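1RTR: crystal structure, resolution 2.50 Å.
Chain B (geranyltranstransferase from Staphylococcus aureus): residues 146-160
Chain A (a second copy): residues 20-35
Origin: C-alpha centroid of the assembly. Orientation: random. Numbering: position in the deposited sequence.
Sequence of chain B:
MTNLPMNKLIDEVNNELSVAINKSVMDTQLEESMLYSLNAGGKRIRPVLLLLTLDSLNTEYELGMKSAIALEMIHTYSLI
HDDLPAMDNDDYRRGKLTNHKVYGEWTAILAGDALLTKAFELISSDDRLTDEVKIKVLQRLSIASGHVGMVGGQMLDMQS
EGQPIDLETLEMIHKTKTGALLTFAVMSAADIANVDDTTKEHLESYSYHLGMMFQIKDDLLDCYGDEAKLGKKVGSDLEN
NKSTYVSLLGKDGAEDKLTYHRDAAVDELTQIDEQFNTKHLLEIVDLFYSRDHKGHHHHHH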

ATOM      1  N   GLY B 146       3.818  -0.674   8.291  1.00 48.76           N
ATOM      2  CA  GLY B 146       4.509   0.527   7.858  1.00 49.61           C
ATOM      3  C   GLY B 146       5.856   0.818   8.489  1.00 50.55           C
ATOM      4  O   GLY B 146       6.623  -0.097   8.810  1.00 50.75           O
ATOM      5  N   HIS B 147       6.154   2.104   8.660  1.00 51.11           N
ATOM      6  CA  HIS B 147       7.503   2.515   9.032  1.00 51.81           C
ATOM      7  C   HIS B 147       7.868   2.231  10.488  1.00 51.90           C
ATOM      8  O   HIS B 147       9.054   2.179  10.828  1.00 52.21           O
ATOM      9  CB  HIS B 147       7.774   3.978   8.652  1.00 52.17           C
ATOM     10  CG  HIS B 147       7.022   4.978   9.469  1.00 54.03           C
ATOM     11  ND1 HIS B 147       7.645   5.826  10.358  1.00 56.26           N
ATOM     12  CD2 HIS B 147       5.703   5.280   9.524  1.00 56.39           C
ATOM     13  CE1 HIS B 147       6.743   6.605  10.931  1.00 57.21           C
ATOM     14  NE2 HIS B 147       5.555   6.291  10.446  1.00 57.96           N
ATOM     15  N   VAL B 148       6.863   2.044  11.338  1.00 51.82           N
ATOM     16  CA  VAL B 148       7.108   1.663  12.731  1.00 51.89           C
ATOM     17  C   VAL B 148       6.830   0.166  12.963  1.00 51.52           C
ATOM     18  O   VAL B 148       6.779  -0.294  14.102  1.00 51.64           O
ATOM     19  CB  VAL B 148       6.290   2.531  13.743  1.00 52.24           C
ATOM     20  CG1 VAL B 148       6.408   4.020  13.421  1.00 52.51           C
ATOM     21  CG2 VAL B 148       4.828   2.108  13.781  1.00 52.09           C
ATOM     22  N   GLY B 149       6.657  -0.575  11.872  1.00 51.19           N
ATOM     23  CA  GLY B 149       6.302  -1.980  11.903  1.00 50.28           C
ATOM     24  C   GLY B 149       7.151  -2.749  10.914  1.00 50.37           C
ATOM     25  O   GLY B 149       8.380  -2.649  10.922  1.00 50.35           O
ATOM     26  N   MET B 150       6.505  -3.497  10.032  1.00 50.14           N
ATOM     27  CA  MET B 150       7.236  -4.376   9.135  1.00 50.11           C
ATOM     28  C   MET B 150       8.365  -3.673   8.384  1.00 50.46           C
ATOM     29  O   MET B 150       9.504  -4.127   8.451  1.00 50.36           O
ATOM     30  CB  MET B 150       6.302  -5.110   8.170  1.00 49.86           C
ATOM     31  CG  MET B 150       6.961  -6.279   7.449  1.00 48.77           C
ATOM     32  SD  MET B 150       5.835  -7.050   6.264  1.00 46.25           S
ATOM     33  CE  MET B 150       5.571  -5.660   5.159  1.00 47.80           C
ATOM     34  N   VAL B 151       8.076  -2.577   7.680  1.00 50.72           N
ATOM     35  CA  VAL B 151       9.134  -1.997   6.839  1.00 51.21           C
ATOM     36  C   VAL B 151      10.238  -1.318   7.637  1.00 51.54           C
ATOM     37  O   VAL B 151      11.394  -1.429   7.269  1.00 52.30           O
ATOM     38  CB  VAL B 151       8.649  -1.145   5.575  1.00 51.45           C
ATOM     39  CG1 VAL B 151       7.166  -1.273   5.309  1.00 50.63           C
ATOM     40  CG2 VAL B 151       9.087   0.315   5.642  1.00 50.88           C
ATOM     41  N   GLY B 152       9.891  -0.653   8.736  1.00 51.89           N
ATOM     42  CA  GLY B 152      10.886  -0.107   9.637  1.00 52.31           C
ATOM     43  C   GLY B 152      11.797  -1.192  10.189  1.00 53.05           C
ATOM     44  O   GLY B 152      13.010  -0.998  10.324  1.00 52.92           O
ATOM     45  N   GLY B 153      11.209  -2.341  10.503  1.00 53.38           N
ATOM     46  CA  GLY B 153      11.969  -3.499  10.915  1.00 54.44           C
ATOM     47  C   GLY B 153      12.956  -3.957   9.869  1.00 55.63           C
ATOM     48  O   GLY B 153      14.074  -4.350  10.208  1.00 55.92           O
ATOM     49  N   GLN B 154      12.552  -3.906   8.598  1.00 56.66           N
ATOM     50  CA  GLN B 154      13.450  -4.230   7.483  1.00 57.64           C
ATOM     51  C   GLN B 154      14.578  -3.207   7.332  1.00 57.68           C
ATOM     52  O   GLN B 154      15.711  -3.583   7.046  1.00 57.41           O
ATOM     53  CB  GLN B 154      12.682  -4.353   6.162  1.00 57.85           C
ATOM     54  CG  GLN B 154      12.709  -5.748   5.533  1.00 61.42           C
ATOM     55  CD  GLN B 154      14.128  -6.295   5.246  1.00 65.48           C
ATOM     56  OE1 GLN B 154      15.083  -6.025   5.987  1.00 67.83           O
ATOM     57  NE2 GLN B 154      14.253  -7.081   4.184  1.00 65.70           N
ATOM     58  N   MET B 155      14.259  -1.921   7.506  1.00 58.19           N
ATOM     59  CA  MET B 155      15.267  -0.861   7.511  1.00 58.97           C
ATOM     60  C   MET B 155      16.367  -1.249   8.494  1.00 59.58           C
ATOM     61  O   MET B 155      17.535  -1.374   8.108  1.00 59.48           O
ATOM     62  CB  MET B 155      14.674   0.481   7.947  1.00 58.59           C
ATOM     63  CG  MET B 155      14.405   1.477   6.850  1.00 59.16           C
ATOM     64  SD  MET B 155      15.765   2.004   5.771  1.00 58.48           S
ATOM     65  CE  MET B 155      15.091   1.448   4.322  1.00 59.06           C
ATOM     66  N   LEU B 156      15.967  -1.457   9.754  1.00 60.42           N
ATOM     67  CA  LEU B 156      16.886  -1.813  10.832  1.00 61.21           C
ATOM     68  C   LEU B 156      17.711  -3.024  10.464  1.00 61.64           C
ATOM     69  O   LEU B 156      18.923  -3.010  10.611  1.00 61.66           O
ATOM     70  CB  LEU B 156      16.139  -2.068  12.143  1.00 61.15           C
ATOM     71  CG  LEU B 156      16.643  -1.337  13.396  1.00 61.63           C
ATOM     72  CD1 LEU B 156      16.229  -2.073  14.672  1.00 60.92           C
ATOM     73  CD2 LEU B 156      18.145  -1.110  13.366  1.00 61.11           C
ATOM     74  N   ASP B 157      17.055  -4.060   9.965  1.00 62.37           N
ATOM     75  CA  ASP B 157      17.762  -5.255   9.561  1.00 63.75           C
ATOM     76  C   ASP B 157      18.831  -4.989   8.486  1.00 64.80           C
ATOM     77  O   ASP B 157      19.989  -5.394   8.650  1.00 64.94           O
ATOM     78  CB  ASP B 157      16.782  -6.325   9.097  1.00 63.87           C
ATOM     79  CG  ASP B 157      17.327  -7.716   9.274  1.00 64.14           C
ATOM     80  OD1 ASP B 157      16.710  -8.681   8.768  1.00 66.20           O
ATOM     81  OD2 ASP B 157      18.373  -7.942   9.907  1.00 64.36           O
ATOM     82  N   MET B 158      18.444  -4.308   7.404  1.00 65.86           N
ATOM     83  CA  MET B 158      19.362  -3.981   6.308  1.00 66.70           C
ATOM     84  C   MET B 158      20.510  -3.095   6.786  1.00 67.75           C
ATOM     85  O   MET B 158      21.655  -3.297   6.389  1.00 68.10           O
ATOM     86  CB  MET B 158      18.630  -3.285   5.151  1.00 66.38           C
ATOM     87  CG  MET B 158      17.756  -4.180   4.284  1.00 65.82           C
ATOM     88  SD  MET B 158      18.624  -5.412   3.302  1.00 63.75           S
ATOM     89  CE  MET B 158      19.897  -4.381   2.486  1.00 66.29           C
ATOM     90  N   GLN B 159      20.198  -2.117   7.632  1.00 69.06           N
ATOM     91  CA  GLN B 159      21.197  -1.207   8.204  1.00 70.51           C
ATOM     92  C   GLN B 159      22.234  -1.952   9.048  1.00 71.55           C
ATOM     93  O   GLN B 159      23.340  -1.465   9.255  1.00 71.93           O
ATOM     94  CB  GLN B 159      20.496  -0.159   9.072  1.00 70.37           C
ATOM     95  CG  GLN B 159      21.353   1.005   9.515  1.00 71.19           C
ATOM     96  CD  GLN B 159      20.543   2.045  10.270  1.00 72.99           C
ATOM     97  OE1 GLN B 159      20.430   1.984  11.499  1.00 72.93           O
ATOM     98  NE2 GLN B 159      19.960   2.997   9.535  1.00 73.62           N
ATOM     99  N   SER B 160      21.861  -3.136   9.521  1.00 72.90           N
ATOM    100  CA  SER B 160      22.654  -3.900  10.475  1.00 74.22           C
ATOM    101  C   SER B 160      23.329  -5.104   9.828  1.00 75.21           C
ATOM    102  O   SER B 160      23.986  -5.895  10.507  1.00 75.28           O
ATOM    103  CB  SER B 160      21.755  -4.357  11.633  1.00 74.05           C
ATOM    104  OG  SER B 160      21.314  -3.240  12.392  1.00 74.11           O
TER
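Chain A 20-35: AINKSVMDTQLEESML

The chain A stretch crosses the chain B segment as an irregular loop, residues 20-29, that leads into a helix beginning at Leu A30. In chain B a type I turn from Gly B146 to Gly B149 precedes helix 150-159, with Gly B149 at the N-cap position. The N-to-C directions of the two helices differ by 115°, and their axes approach no closer than 11.8 Å. Most of the contact on the chain A side comes from Met A26 and Thr A28 in the loop and Leu A30 at the start of the helix. Together the stretches bury 674 Å².

At the start of the chain B segment, His B147 points toward chain A with chi1 in the p rotamer. Its ND1 donates a hydrogen bond to Glu A31 OE1 (2.7 Å), which lies at the ring edge. Ile A21 CG2 and Met A34 CE cover one face of the imidazole, the former 4.1 Å from His B147 CE1, while His B147 CB packs 3.6 Å from Leu A30 CD2. The side chain of Met A26, with chi1 m, chi2 t and chi3 m, reaches in beside the turn, bringing its CE to 3.5 Å from His B147 O and 3.9 Å from Val B148 CA.

Within the helix, Val B151 CG2 meets Leu A30 CD2 at 3.8 Å. Gly B152 leaves room for two chain A side chains: its CA lies 3.8 Å from Leu A30 CD2 and its C 3.8 Å from Met A26 CE, and an ideal CB here would clash with that methyl (2.7 Å from Met A26 CE) and, more severely, with His B147 O of its own chain (1.9 Å). One turn on, Met B155 CG packs against Leu A30 CB (3.4 Å). Leu B156 is nearest in backbone register to Thr A28, with CA atoms 6.6 Å apart; its N lies 4.0 Å from Thr A28 CG2, and its CD1 is 4.5 Å from Met A26 SD. Gln B159 closes the contact, its side chain extending toward the backbone of Asp A27 and Thr A28.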

ATOM      1  N   ALA A  20       4.350  15.549   8.215  1.00 69.45           N
ATOM      2  CA  ALA A  20       3.386  14.437   8.100  1.00 69.89           C
ATOM      3  C   ALA A  20       3.942  13.088   8.552  1.00 70.22           C
ATOM      4  O   ALA A  20       3.191  12.143   8.765  1.00 70.06           O
ATOM      5  CB  ALA A  20       2.847  14.334   6.670  1.00 69.81           C
ATOM      6  N   ILE A  21       5.262  13.009   8.672  1.00 70.98           N
ATOM      7  CA  ILE A  21       5.942  11.821   9.168  1.00 71.94           C
ATOM      8  C   ILE A  21       6.748  12.217  10.406  1.00 72.63           C
ATOM      9  O   ILE A  21       7.509  13.180  10.368  1.00 72.78           O
ATOM     10  CB  ILE A  21       6.872  11.206   8.069  1.00 71.75           C
ATOM     11  CG1 ILE A  21       6.116  10.989   6.755  1.00 71.91           C
ATOM     12  CG2 ILE A  21       7.520   9.903   8.541  1.00 71.20           C
ATOM     13  CD1 ILE A  21       4.932  10.020   6.845  1.00 73.60           C
ATOM     14  N   ASN A  22       6.559  11.490  11.502  1.00 73.75           N
ATOM     15  CA  ASN A  22       7.298  11.764  12.736  1.00 74.95           C
ATOM     16  C   ASN A  22       8.664  11.093  12.734  1.00 75.84           C
ATOM     17  O   ASN A  22       8.830   9.998  12.181  1.00 75.71           O
ATOM     18  CB  ASN A  22       6.503  11.324  13.965  1.00 74.67           C
ATOM     19  CG  ASN A  22       5.346  12.249  14.271  1.00 75.10           C
ATOM     20  OD1 ASN A  22       5.490  13.474  14.290  1.00 74.77           O
ATOM     21  ND2 ASN A  22       4.184  11.665  14.515  1.00 76.02           N
ATOM     22  N   LYS A  23       9.629  11.758  13.369  1.00 76.95           N
ATOM     23  CA  LYS A  23      11.020  11.299  13.394  1.00 77.95           C
ATOM     24  C   LYS A  23      11.214   9.872  13.933  1.00 77.96           C
ATOM     25  O   LYS A  23      10.455   9.398  14.791  1.00 77.69           O
ATOM     26  CB  LYS A  23      11.910  12.308  14.145  1.00 78.41           C
ATOM     27  CG  LYS A  23      12.204  13.611  13.362  1.00 80.22           C
ATOM     28  CD  LYS A  23      12.451  13.363  11.853  1.00 82.10           C
ATOM     29  CE  LYS A  23      12.170  14.613  11.011  1.00 82.99           C
ATOM     30  NZ  LYS A  23      10.712  14.946  10.923  1.00 83.53           N
ATOM     31  N   SER A  24      12.244   9.212  13.403  1.00 78.19           N
ATOM     32  CA  SER A  24      12.556   7.804  13.667  1.00 78.57           C
ATOM     33  C   SER A  24      12.705   7.448  15.148  1.00 78.57           C
ATOM     34  O   SER A  24      13.444   8.107  15.886  1.00 78.53           O
ATOM     35  CB  SER A  24      13.839   7.394  12.921  1.00 78.65           C
ATOM     36  OG  SER A  24      14.332   8.444  12.098  1.00 79.30           O
ATOM     37  N   VAL A  25      12.005   6.397  15.564  1.00 78.33           N
ATOM     38  CA  VAL A  25      12.172   5.840  16.901  1.00 78.27           C
ATOM     39  C   VAL A  25      13.225   4.716  16.894  1.00 78.04           C
ATOM     40  O   VAL A  25      13.782   4.373  17.939  1.00 78.18           O
ATOM     41  CB  VAL A  25      10.823   5.323  17.475  1.00 78.48           C
ATOM     42  CG1 VAL A  25      10.955   4.958  18.969  1.00 78.91           C
ATOM     43  CG2 VAL A  25       9.704   6.357  17.261  1.00 78.52           C
ATOM     44  N   MET A  26      13.498   4.166  15.709  1.00 77.67           N
ATOM     45  CA  MET A  26      14.398   3.022  15.542  1.00 77.14           C
ATOM     46  C   MET A  26      15.801   3.430  15.071  1.00 77.12           C
ATOM     47  O   MET A  26      16.666   2.575  14.874  1.00 77.24           O
ATOM     48  CB  MET A  26      13.790   2.000  14.566  1.00 76.95           C
ATOM     49  CG  MET A  26      12.825   0.991  15.210  1.00 76.32           C
ATOM     50  SD  MET A  26      12.167  -0.269  14.067  1.00 74.47           S
ATOM     51  CE  MET A  26      10.822   0.613  13.370  1.00 73.38           C
ATOM     52  N   ASP A  27      16.020   4.737  14.908  1.00 77.00           N
ATOM     53  CA  ASP A  27      17.300   5.295  14.434  1.00 76.71           C
ATOM     54  C   ASP A  27      17.742   4.784  13.040  1.00 75.92           C
ATOM     55  O   ASP A  27      18.820   4.194  12.881  1.00 75.95           O
ATOM     56  CB  ASP A  27      18.416   5.125  15.489  1.00 77.07           C
ATOM     57  CG  ASP A  27      19.580   6.099  15.278  1.00 78.38           C
ATOM     58  OD1 ASP A  27      20.753   5.657  15.296  1.00 78.46           O
ATOM     59  OD2 ASP A  27      19.412   7.326  15.084  1.00 79.84           O
ATOM     60  N   THR A  28      16.882   5.001  12.043  1.00 74.79           N
ATOM     61  CA  THR A  28      17.239   4.783  10.638  1.00 73.67           C
ATOM     62  C   THR A  28      16.895   6.017   9.814  1.00 72.80           C
ATOM     63  O   THR A  28      16.212   6.934  10.283  1.00 72.47           O
ATOM     64  CB  THR A  28      16.536   3.536  10.027  1.00 73.72           C
ATOM     65  OG1 THR A  28      15.113   3.679  10.123  1.00 74.09           O
ATOM     66  CG2 THR A  28      16.830   2.277  10.824  1.00 73.71           C
ATOM     67  N   GLN A  29      17.367   6.024   8.572  1.00 71.92           N
ATOM     68  CA  GLN A  29      17.113   7.130   7.661  1.00 71.09           C
ATOM     69  C   GLN A  29      15.752   7.049   6.971  1.00 69.98           C
ATOM     70  O   GLN A  29      15.393   7.954   6.211  1.00 69.90           O
ATOM     71  CB  GLN A  29      18.201   7.192   6.596  1.00 71.53           C
ATOM     72  CG  GLN A  29      19.618   7.136   7.107  1.00 73.24           C
ATOM     73  CD  GLN A  29      20.604   7.216   5.972  1.00 75.95           C
ATOM     74  OE1 GLN A  29      20.556   6.400   5.041  1.00 77.38           O
ATOM     75  NE2 GLN A  29      21.479   8.212   6.016  1.00 76.63           N
ATOM     76  N   LEU A  30      15.003   5.975   7.237  1.00 68.67           N
ATOM     77  CA  LEU A  30      13.727   5.709   6.567  1.00 67.11           C
ATOM     78  C   LEU A  30      12.849   6.945   6.476  1.00 66.63           C
ATOM     79  O   LEU A  30      12.395   7.310   5.393  1.00 66.21           O
ATOM     80  CB  LEU A  30      12.966   4.563   7.241  1.00 66.75           C
ATOM     81  CG  LEU A  30      11.653   4.069   6.609  1.00 65.33           C
ATOM     82  CD1 LEU A  30      11.843   3.580   5.176  1.00 64.22           C
ATOM     83  CD2 LEU A  30      11.054   2.979   7.446  1.00 63.15           C
ATOM     84  N   GLU A  31      12.630   7.606   7.601  1.00 66.10           N
ATOM     85  CA  GLU A  31      11.745   8.757   7.588  1.00 65.98           C
ATOM     86  C   GLU A  31      12.369  10.041   7.001  1.00 65.93           C
ATOM     87  O   GLU A  31      11.640  10.894   6.495  1.00 66.15           O
ATOM     88  CB  GLU A  31      11.056   8.985   8.942  1.00 65.78           C
ATOM     89  CG  GLU A  31      11.717   8.335  10.141  1.00 65.92           C
ATOM     90  CD  GLU A  31      11.462   6.846  10.267  1.00 65.33           C
ATOM     91  OE1 GLU A  31      10.303   6.429  10.436  1.00 64.79           O
ATOM     92  OE2 GLU A  31      12.445   6.086  10.227  1.00 66.62           O
ATOM     93  N   GLU A  32      13.695  10.186   7.032  1.00 65.61           N
ATOM     94  CA  GLU A  32      14.287  11.324   6.317  1.00 65.30           C
ATOM     95  C   GLU A  32      14.299  11.071   4.806  1.00 64.15           C
ATOM     96  O   GLU A  32      14.214  12.012   4.016  1.00 63.92           O
ATOM     97  CB  GLU A  32      15.649  11.799   6.886  1.00 65.70           C
ATOM     98  CG  GLU A  32      16.703  10.730   7.137  1.00 68.60           C
ATOM     99  CD  GLU A  32      18.144  11.208   6.899  1.00 72.92           C
ATOM    100  OE1 GLU A  32      18.363  12.203   6.143  1.00 73.43           O
ATOM    101  OE2 GLU A  32      19.074  10.563   7.460  1.00 73.43           O
ATOM    102  N   SER A  33      14.365   9.799   4.415  1.00 62.92           N
ATOM    103  CA  SER A  33      14.166   9.396   3.029  1.00 61.64           C
ATOM    104  C   SER A  33      12.720   9.645   2.561  1.00 61.15           C
ATOM    105  O   SER A  33      12.502  10.216   1.501  1.00 61.07           O
ATOM    106  CB  SER A  33      14.534   7.930   2.861  1.00 61.61           C
ATOM    107  OG  SER A  33      14.386   7.517   1.515  1.00 61.90           O
ATOM    108  N   MET A  34      11.740   9.217   3.357  1.00 60.37           N
ATOM    109  CA  MET A  34      10.326   9.474   3.084  1.00 59.50           C
ATOM    110  C   MET A  34      10.087  10.970   2.913  1.00 60.05           C
ATOM    111  O   MET A  34       9.531  11.408   1.901  1.00 60.05           O
ATOM    112  CB  MET A  34       9.428   8.924   4.212  1.00 58.74           C
ATOM    113  CG  MET A  34       9.267   7.389   4.250  1.00 55.33           C
ATOM    114  SD  MET A  34       8.729   6.709   5.864  1.00 47.11           S
ATOM    115  CE  MET A  34       7.036   7.095   5.833  1.00 48.41           C
ATOM    116  N   LEU A  35      10.524  11.741   3.910  1.00 60.75           N
ATOM    117  CA  LEU A  35      10.366  13.195   3.947  1.00 61.06           C
ATOM    118  C   LEU A  35      11.098  13.907   2.814  1.00 61.34           C
ATOM    119  O   LEU A  35      10.592  14.882   2.258  1.00 61.21           O
ATOM    120  CB  LEU A  35      10.845  13.740   5.292  1.00 60.94           C
ATOM    121  CG  LEU A  35       9.815  14.254   6.302  1.00 61.48           C
ATOM    122  CD1 LEU A  35       8.353  14.189   5.821  1.00 60.10           C
ATOM    123  CD2 LEU A  35       9.982  13.511   7.616  1.00 62.49           C
TER